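Local coordinates for type IV secretion system protein VirB11 (Brucella suis, PDB 2GZA) that hydrolyses ATP as the hexameric ATPase of the VirB type IV secretion system, a virulence machine of this bacterium, at residues Gln197-Asp202 / Pro217-His222; Thr254-Ala259 / Ser275-Ser280. All coordinates share one frame; numbering follows the deposited sequence.

Contact 1 of 2, residues Gln197-Asp202 / Pro217-His222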
ATOM      1  N   GLN C 197      19.820  21.721  34.491  1.00 37.16           N
ATOM      2  CA  GLN C 197      20.578  22.681  35.289  1.00 37.32           C
ATOM      3  C   GLN C 197      21.788  23.224  34.525  1.00 37.25           C
ATOM      4  O   GLN C 197      22.374  24.226  34.911  1.00 37.27           O
ATOM      5  CB  GLN C 197      20.987  22.066  36.627  1.00 37.35           C
ATOM      6  CG  GLN C 197      19.828  21.838  37.594  1.00 38.28           C
ATOM      7  CD  GLN C 197      19.018  23.101  37.867  1.00 39.39           C
ATOM      8  OE1 GLN C 197      17.820  23.150  37.595  1.00 39.62           O
ATOM      9  NE2 GLN C 197      19.673  24.127  38.396  1.00 39.65           N
ATOM     10  N   GLU C 198      22.141  22.559  33.431  1.00 37.29           N
ATOM     11  CA  GLU C 198      23.252  22.977  32.576  1.00 37.36           C
ATOM     12  C   GLU C 198      22.831  23.993  31.514  1.00 37.30           C
ATOM     13  O   GLU C 198      23.681  24.575  30.839  1.00 37.33           O
ATOM     14  CB  GLU C 198      23.908  21.768  31.900  1.00 37.31           C
ATOM     15  CG  GLU C 198      24.438  20.703  32.853  1.00 38.05           C
ATOM     16  CD  GLU C 198      25.424  21.240  33.880  1.00 39.37           C
ATOM     17  OE1 GLU C 198      25.355  20.790  35.046  1.00 40.26           O
ATOM     18  OE2 GLU C 198      26.265  22.103  33.532  1.00 39.80           O
ATOM     19  N   ILE C 199      21.523  24.184  31.353  1.00 37.17           N
ATOM     20  CA  ILE C 199      20.989  25.219  30.472  1.00 37.07           C
ATOM     21  C   ILE C 199      21.229  26.587  31.121  1.00 37.15           C
ATOM     22  O   ILE C 199      20.955  26.758  32.308  1.00 37.13           O
ATOM     23  CB  ILE C 199      19.473  25.002  30.176  1.00 37.13           C
ATOM     24  CG1 ILE C 199      19.220  23.573  29.679  1.00 37.07           C
ATOM     25  CG2 ILE C 199      18.949  26.029  29.161  1.00 36.55           C
ATOM     26  CD1 ILE C 199      17.768  23.171  29.613  1.00 36.91           C
ATOM     27  N   PRO C 200      21.780  27.549  30.357  1.00 37.35           N
ATOM     28  CA  PRO C 200      22.007  28.908  30.859  1.00 37.48           C
ATOM     29  C   PRO C 200      20.722  29.514  31.406  1.00 37.79           C
ATOM     30  O   PRO C 200      19.673  29.399  30.774  1.00 37.86           O
ATOM     31  CB  PRO C 200      22.476  29.668  29.619  1.00 37.38           C
ATOM     32  CG  PRO C 200      23.091  28.618  28.752  1.00 37.39           C
ATOM     33  CD  PRO C 200      22.249  27.398  28.967  1.00 37.47           C
ATOM     34  N   PHE C 201      20.822  30.148  32.570  1.00 38.00           N
ATOM     35  CA  PHE C 201      19.670  30.589  33.346  1.00 38.38           C
ATOM     36  C   PHE C 201      18.866  31.712  32.694  1.00 38.40           C
ATOM     37  O   PHE C 201      17.761  32.028  33.139  1.00 38.44           O
ATOM     38  CB  PHE C 201      20.117  31.009  34.748  1.00 38.62           C
ATOM     39  CG  PHE C 201      20.796  29.908  35.522  1.00 39.51           C
ATOM     40  CD1 PHE C 201      21.828  30.200  36.396  1.00 39.83           C
ATOM     41  CD2 PHE C 201      20.406  28.574  35.373  1.00 40.10           C
ATOM     42  CE1 PHE C 201      22.457  29.190  37.117  1.00 40.18           C
ATOM     43  CE2 PHE C 201      21.034  27.559  36.087  1.00 40.00           C
ATOM     44  CZ  PHE C 201      22.058  27.869  36.959  1.00 40.10           C
ATOM     45  N   ASP C 202      19.414  32.304  31.638  1.00 38.36           N
ATOM     46  CA  ASP C 202      18.769  33.428  30.955  1.00 38.54           C
ATOM     47  C   ASP C 202      17.970  33.015  29.718  1.00 38.15           C
ATOM     48  O   ASP C 202      17.435  33.865  28.994  1.00 38.13           O
ATOM     49  CB  ASP C 202      19.803  34.502  30.591  1.00 38.82           C
ATOM     50  CG  ASP C 202      20.836  34.018  29.582  1.00 39.74           C
ATOM     51  OD1 ASP C 202      21.015  32.789  29.429  1.00 40.50           O
ATOM     52  OD2 ASP C 202      21.474  34.880  28.939  1.00 41.09           O
ATOM     53  N   PRO C 217      13.814  26.216  39.401  1.00 38.95           N
ATOM     54  CA  PRO C 217      14.054  27.269  40.394  1.00 38.82           C
ATOM     55  C   PRO C 217      15.024  28.352  39.902  1.00 38.63           C
ATOM     56  O   PRO C 217      14.947  29.500  40.340  1.00 38.60           O
ATOM     57  CB  PRO C 217      14.660  26.497  41.575  1.00 38.68           C
ATOM     58  CG  PRO C 217      15.260  25.278  40.964  1.00 38.72           C
ATOM     59  CD  PRO C 217      14.335  24.909  39.849  1.00 38.97           C
ATOM     60  N   ASP C 218      15.912  27.979  38.988  1.00 38.44           N
ATOM     61  CA  ASP C 218      16.988  28.849  38.526  1.00 38.21           C
ATOM     62  C   ASP C 218      16.734  29.411  37.132  1.00 37.95           C
ATOM     63  O   ASP C 218      17.600  30.073  36.562  1.00 37.98           O
ATOM     64  CB  ASP C 218      18.321  28.093  38.526  1.00 38.32           C
ATOM     65  CG  ASP C 218      18.711  27.588  39.899  1.00 38.77           C
ATOM     66  OD1 ASP C 218      18.639  28.369  40.870  1.00 39.55           O
ATOM     67  OD2 ASP C 218      19.102  26.410  40.003  1.00 39.56           O
ATOM     68  N   HIS C 219      15.562  29.138  36.573  1.00 37.59           N
ATOM     69  CA  HIS C 219      15.207  29.668  35.262  1.00 37.20           C
ATOM     70  C   HIS C 219      13.945  30.526  35.346  1.00 36.91           C
ATOM     71  O   HIS C 219      12.855  30.037  35.067  1.00 37.11           O
ATOM     72  CB  HIS C 219      14.999  28.530  34.268  1.00 37.29           C
ATOM     73  CG  HIS C 219      16.233  27.744  33.966  1.00 37.68           C
ATOM     74  ND1 HIS C 219      17.090  28.073  32.936  1.00 38.58           N
ATOM     75  CD2 HIS C 219      16.740  26.623  34.539  1.00 37.59           C
ATOM     76  CE1 HIS C 219      18.078  27.199  32.898  1.00 37.74           C
ATOM     77  NE2 HIS C 219      17.893  26.311  33.862  1.00 37.58           N
ATOM     78  N   PRO C 220      14.086  31.817  35.711  1.00 36.59           N
ATOM     79  CA  PRO C 220      12.922  32.686  35.955  1.00 36.33           C
ATOM     80  C   PRO C 220      11.957  32.780  34.770  1.00 35.90           C
ATOM     81  O   PRO C 220      10.750  32.862  34.963  1.00 35.81           O
ATOM     82  CB  PRO C 220      13.550  34.062  36.235  1.00 36.38           C
ATOM     83  CG  PRO C 220      14.953  33.974  35.715  1.00 36.59           C
ATOM     84  CD  PRO C 220      15.353  32.541  35.899  1.00 36.53           C
ATOM     85  N   ASN C 221      12.498  32.762  33.561  1.00 35.51           N
ATOM     86  CA  ASN C 221      11.693  32.862  32.352  1.00 35.21           C
ATOM     87  C   ASN C 221      11.269  31.472  31.871  1.00 35.13           C
ATOM     88  O   ASN C 221      11.926  30.875  31.019  1.00 35.03           O
ATOM     89  CB  ASN C 221      12.472  33.624  31.267  1.00 35.08           C
ATOM     90  CG  ASN C 221      11.628  33.983  30.047  1.00 34.73           C
ATOM     91  OD1 ASN C 221      10.466  33.600  29.933  1.00 35.17           O
ATOM     92  ND2 ASN C 221      12.226  34.718  29.119  1.00 33.94           N
ATOM     93  N   HIS C 222      10.178  30.957  32.430  1.00 35.06           N
ATOM     94  CA  HIS C 222       9.674  29.644  32.032  1.00 35.36           C
ATOM     95  C   HIS C 222       8.157  29.551  32.082  1.00 35.21           C
ATOM     96  O   HIS C 222       7.496  30.368  32.732  1.00 35.12           O
ATOM     97  CB  HIS C 222      10.322  28.511  32.851  1.00 35.40           C
ATOM     98  CG  HIS C 222       9.850  28.428  34.269  1.00 36.31           C
ATOM     99  ND1 HIS C 222      10.496  29.059  35.307  1.00 37.29           N
ATOM    100  CD2 HIS C 222       8.790  27.792  34.822  1.00 36.87           C
ATOM    101  CE1 HIS C 222       9.859  28.814  36.436  1.00 37.30           C
ATOM    102  NE2 HIS C 222       8.818  28.049  36.167  1.00 37.33           N
TER
HETATM  103  O   HOH W   1      15.084  31.941  32.532  1.00 41.60           O
HETATM  104  O   HOH W   2      14.984  34.628  29.726  1.00 33.75           O
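Phe201 and His219 meet as a T-shaped aromatic pair where two loops of the P-loop NTPase domain come together: 197-202 follows the helix after the Walker A loop, and 217-222 leads into strand 222-226. The pair illustrates how one ring can serve two neighbours in different ways. The edge of Phe201 is turned to the face of His219, with centroids 5.2 Å apart and planes at 80°, and CD2 stands over the imidazole, offset toward its rim. One face of the phenyl ring receives a CH-pi contact from Asp218, whose CB sits 3.9 Å from the centroid of Phe201; the two side chains run side by side in the same direction.

Around the edge of the imidazole the contacts are with the backbone. Ile199 O and Pro200 O lie near the ring plane of His219 at its CE1 edge, while NE2 makes a weak hydrogen bond to Met196 O, from the last residue of helix 188-196.

Direct polar bonding across the loops falls to Gln197. Its chain bends at chi2, and NE2 donates over 2.8 Å to Asp218 OD2, at the anti lone pair. Amide and carboxylate planes are 63° apart, and the N-H...O angle of 140° makes the bond far from straight.

Water completes the join. One molecule donates to Phe201 O and accepts from Asn221 N; a second donates to Asp202 O at 2.7 Å and accepts from Asn221 ND2, while OD1 of that asparagine is held by Asn44 and Arg204.

Contact 2 of 2, residues Thr254-Ala259 / Ser275-Ser280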
ATOM      1  N   THR C 254      13.425  29.220  24.060  1.00 36.83           N
ATOM      2  CA  THR C 254      14.763  28.893  23.633  1.00 36.46           C
ATOM      3  C   THR C 254      14.838  27.368  23.494  1.00 36.32           C
ATOM      4  O   THR C 254      15.297  26.868  22.468  1.00 36.37           O
ATOM      5  CB  THR C 254      15.830  29.423  24.601  1.00 36.57           C
ATOM      6  OG1 THR C 254      15.458  30.726  25.068  1.00 36.21           O
ATOM      7  CG2 THR C 254      17.171  29.504  23.907  1.00 36.58           C
ATOM      8  N   ARG C 255      14.382  26.637  24.509  1.00 35.76           N
ATOM      9  CA  ARG C 255      14.217  25.186  24.377  1.00 35.75           C
ATOM     10  C   ARG C 255      12.884  24.675  24.904  1.00 35.46           C
ATOM     11  O   ARG C 255      12.260  25.292  25.780  1.00 35.49           O
ATOM     12  CB  ARG C 255      15.381  24.376  24.968  1.00 36.11           C
ATOM     13  CG  ARG C 255      16.208  25.055  26.041  1.00 37.06           C
ATOM     14  CD  ARG C 255      17.620  25.341  25.534  1.00 38.43           C
ATOM     15  NE  ARG C 255      18.401  24.109  25.463  1.00 39.72           N
ATOM     16  CZ  ARG C 255      19.726  24.041  25.491  1.00 40.02           C
ATOM     17  NH1 ARG C 255      20.461  25.137  25.590  1.00 40.17           N
ATOM     18  NH2 ARG C 255      20.318  22.862  25.422  1.00 40.75           N
ATOM     19  N   ILE C 256      12.459  23.546  24.341  1.00 35.01           N
ATOM     20  CA  ILE C 256      11.239  22.866  24.744  1.00 34.51           C
ATOM     21  C   ILE C 256      11.616  21.590  25.467  1.00 34.39           C
ATOM     22  O   ILE C 256      12.419  20.801  24.969  1.00 34.58           O
ATOM     23  CB  ILE C 256      10.353  22.566  23.519  1.00 34.50           C
ATOM     24  CG1 ILE C 256       9.951  23.877  22.839  1.00 34.09           C
ATOM     25  CG2 ILE C 256       9.113  21.802  23.927  1.00 34.18           C
ATOM     26  CD1 ILE C 256       9.733  23.787  21.343  1.00 33.33           C
ATOM     27  N   LEU C 257      11.049  21.408  26.653  1.00 34.31           N
ATOM     28  CA  LEU C 257      11.384  20.284  27.506  1.00 34.13           C
ATOM     29  C   LEU C 257      10.149  19.431  27.713  1.00 34.30           C
ATOM     30  O   LEU C 257       9.368  19.653  28.636  1.00 34.36           O
ATOM     31  CB  LEU C 257      11.981  20.774  28.822  1.00 33.94           C
ATOM     32  CG  LEU C 257      13.155  21.747  28.666  1.00 34.10           C
ATOM     33  CD1 LEU C 257      13.452  22.464  29.985  1.00 34.00           C
ATOM     34  CD2 LEU C 257      14.398  21.044  28.123  1.00 33.91           C
ATOM     35  N   LEU C 258       9.970  18.475  26.805  1.00 34.45           N
ATOM     36  CA  LEU C 258       8.916  17.473  26.903  1.00 34.37           C
ATOM     37  C   LEU C 258       9.380  16.380  27.853  1.00 34.36           C
ATOM     38  O   LEU C 258      10.383  15.722  27.586  1.00 34.42           O
ATOM     39  CB  LEU C 258       8.654  16.862  25.528  1.00 34.18           C
ATOM     40  CG  LEU C 258       7.249  16.447  25.071  1.00 34.37           C
ATOM     41  CD1 LEU C 258       7.370  15.349  24.032  1.00 34.21           C
ATOM     42  CD2 LEU C 258       6.324  16.002  26.189  1.00 34.15           C
ATOM     43  N   ALA C 259       8.656  16.186  28.948  1.00 34.35           N
ATOM     44  CA  ALA C 259       9.027  15.187  29.945  1.00 34.80           C
ATOM     45  C   ALA C 259       9.298  13.823  29.316  1.00 35.15           C
ATOM     46  O   ALA C 259      10.326  13.207  29.582  1.00 35.24           O
ATOM     47  CB  ALA C 259       7.959  15.075  31.019  1.00 34.90           C
ATOM     48  N   SER C 275      12.305  22.072  12.688  1.00 35.15           N
ATOM     49  CA  SER C 275      11.950  23.462  12.361  1.00 35.70           C
ATOM     50  C   SER C 275      12.893  24.488  12.977  1.00 36.17           C
ATOM     51  O   SER C 275      12.786  25.688  12.718  1.00 36.16           O
ATOM     52  CB  SER C 275      10.506  23.741  12.705  1.00 35.26           C
ATOM     53  OG  SER C 275       9.706  22.811  12.015  1.00 35.52           O
ATOM     54  N   GLY C 276      13.825  24.000  13.785  1.00 36.78           N
ATOM     55  CA  GLY C 276      14.889  24.830  14.309  1.00 37.36           C
ATOM     56  C   GLY C 276      14.721  25.156  15.764  1.00 37.98           C
ATOM     57  O   GLY C 276      15.044  26.266  16.178  1.00 38.55           O
ATOM     58  N   HIS C 277      14.201  24.212  16.553  1.00 38.24           N
ATOM     59  CA  HIS C 277      14.177  24.409  17.994  1.00 38.53           C
ATOM     60  C   HIS C 277      15.198  23.498  18.635  1.00 38.46           C
ATOM     61  O   HIS C 277      14.894  22.370  19.016  1.00 38.95           O
ATOM     62  CB  HIS C 277      12.787  24.150  18.556  1.00 38.85           C
ATOM     63  CG  HIS C 277      11.914  25.359  18.530  1.00 39.62           C
ATOM     64  ND1 HIS C 277      11.077  25.645  17.478  1.00 40.00           N
ATOM     65  CD2 HIS C 277      11.775  26.372  19.413  1.00 40.60           C
ATOM     66  CE1 HIS C 277      10.440  26.776  17.723  1.00 40.57           C
ATOM     67  NE2 HIS C 277      10.844  27.237  18.892  1.00 40.95           N
ATOM     68  N   GLY C 278      16.425  23.990  18.736  1.00 38.16           N
ATOM     69  CA  GLY C 278      17.525  23.191  19.258  1.00 37.66           C
ATOM     70  C   GLY C 278      17.514  23.064  20.771  1.00 37.38           C
ATOM     71  O   GLY C 278      16.728  23.724  21.450  1.00 37.75           O
ATOM     72  N   GLY C 279      18.368  22.189  21.294  1.00 36.79           N
ATOM     73  CA  GLY C 279      18.590  22.085  22.727  1.00 36.44           C
ATOM     74  C   GLY C 279      17.519  21.404  23.548  1.00 35.99           C
ATOM     75  O   GLY C 279      17.518  21.519  24.775  1.00 36.08           O
ATOM     76  N   SER C 280      16.617  20.701  22.876  1.00 35.36           N
ATOM     77  CA  SER C 280      15.576  19.922  23.547  1.00 34.99           C
ATOM     78  C   SER C 280      16.151  18.753  24.332  1.00 34.27           C
ATOM     79  O   SER C 280      17.111  18.113  23.911  1.00 34.01           O
ATOM     80  CB  SER C 280      14.569  19.380  22.536  1.00 35.20           C
ATOM     81  OG  SER C 280      13.753  20.415  22.012  1.00 36.67           O
TER
HETATM   82  O   HOH W   3      14.185  23.151  21.566  1.00 32.93           O
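Gly279 O is gripped side-on by two nitrogens of Arg255, a worked case of two nitrogens of one guanidinium converging on a single carbonyl oxygen. NE donates to Gly279 O over 2.8 Å at 157°, the straighter bond; NH2 reaches the same oxygen at 3.2 Å, in the carbonyl plane and on a lone pair. The oxygen lies close to the guanidinium plane, at its edge. Bends at chi2 (-112°) and chi3 bring CD and then NE round to it. NH2 also bonds Val172 O and NH1 bonds Gln203 OE1, which would fix the rotation of the group and spread its charge over several acceptors. Gly279 has positive phi, and its CA lies against the guanidinium.

The contact sits inside the P-loop NTPase domain, where strand 255-258, at one margin of the parallel sheet that also contains 205-209 and 222-226, meets the loop between helix 265-274 and strand 281-285. A water lies in the join: it accepts from Ile256 N, donates to Gly278 O at 2.6 Å and more weakly to His277 O, and bonds Ser280 OG at 2.8 Å.

The apolar side belongs to Ile256, whose CD1 reaches over one face of the His277 imidazole, 4.1 Å from its centroid. Val272 packs against both side chains, and His277 also touches Thr184 of a neighbouring subunit.

Followed from the N terminus, the chain leaves helix 188-196, and contact 1 closes the excursion through strand 205-209 by bringing 217-222 back to 197-202. Contact 2 opens only afterwards: strand 255-258 is followed by helix 265-274, after which the loop segment 275-280 returns to the strand. The two loops are therefore in series, neither nested nor crossed. Their centres lie about 14 Å apart, yet they touch through Ile199, whose CG2 is 3.9 Å from Arg255 CD. Strand 205-209 runs between 222-226 and 255-258 in the parallel sheet. Contact 1 ties the loop before 205-209 to the one leading into 222-226; contact 2 ties the 255-258 margin to the approach to strand 281-285.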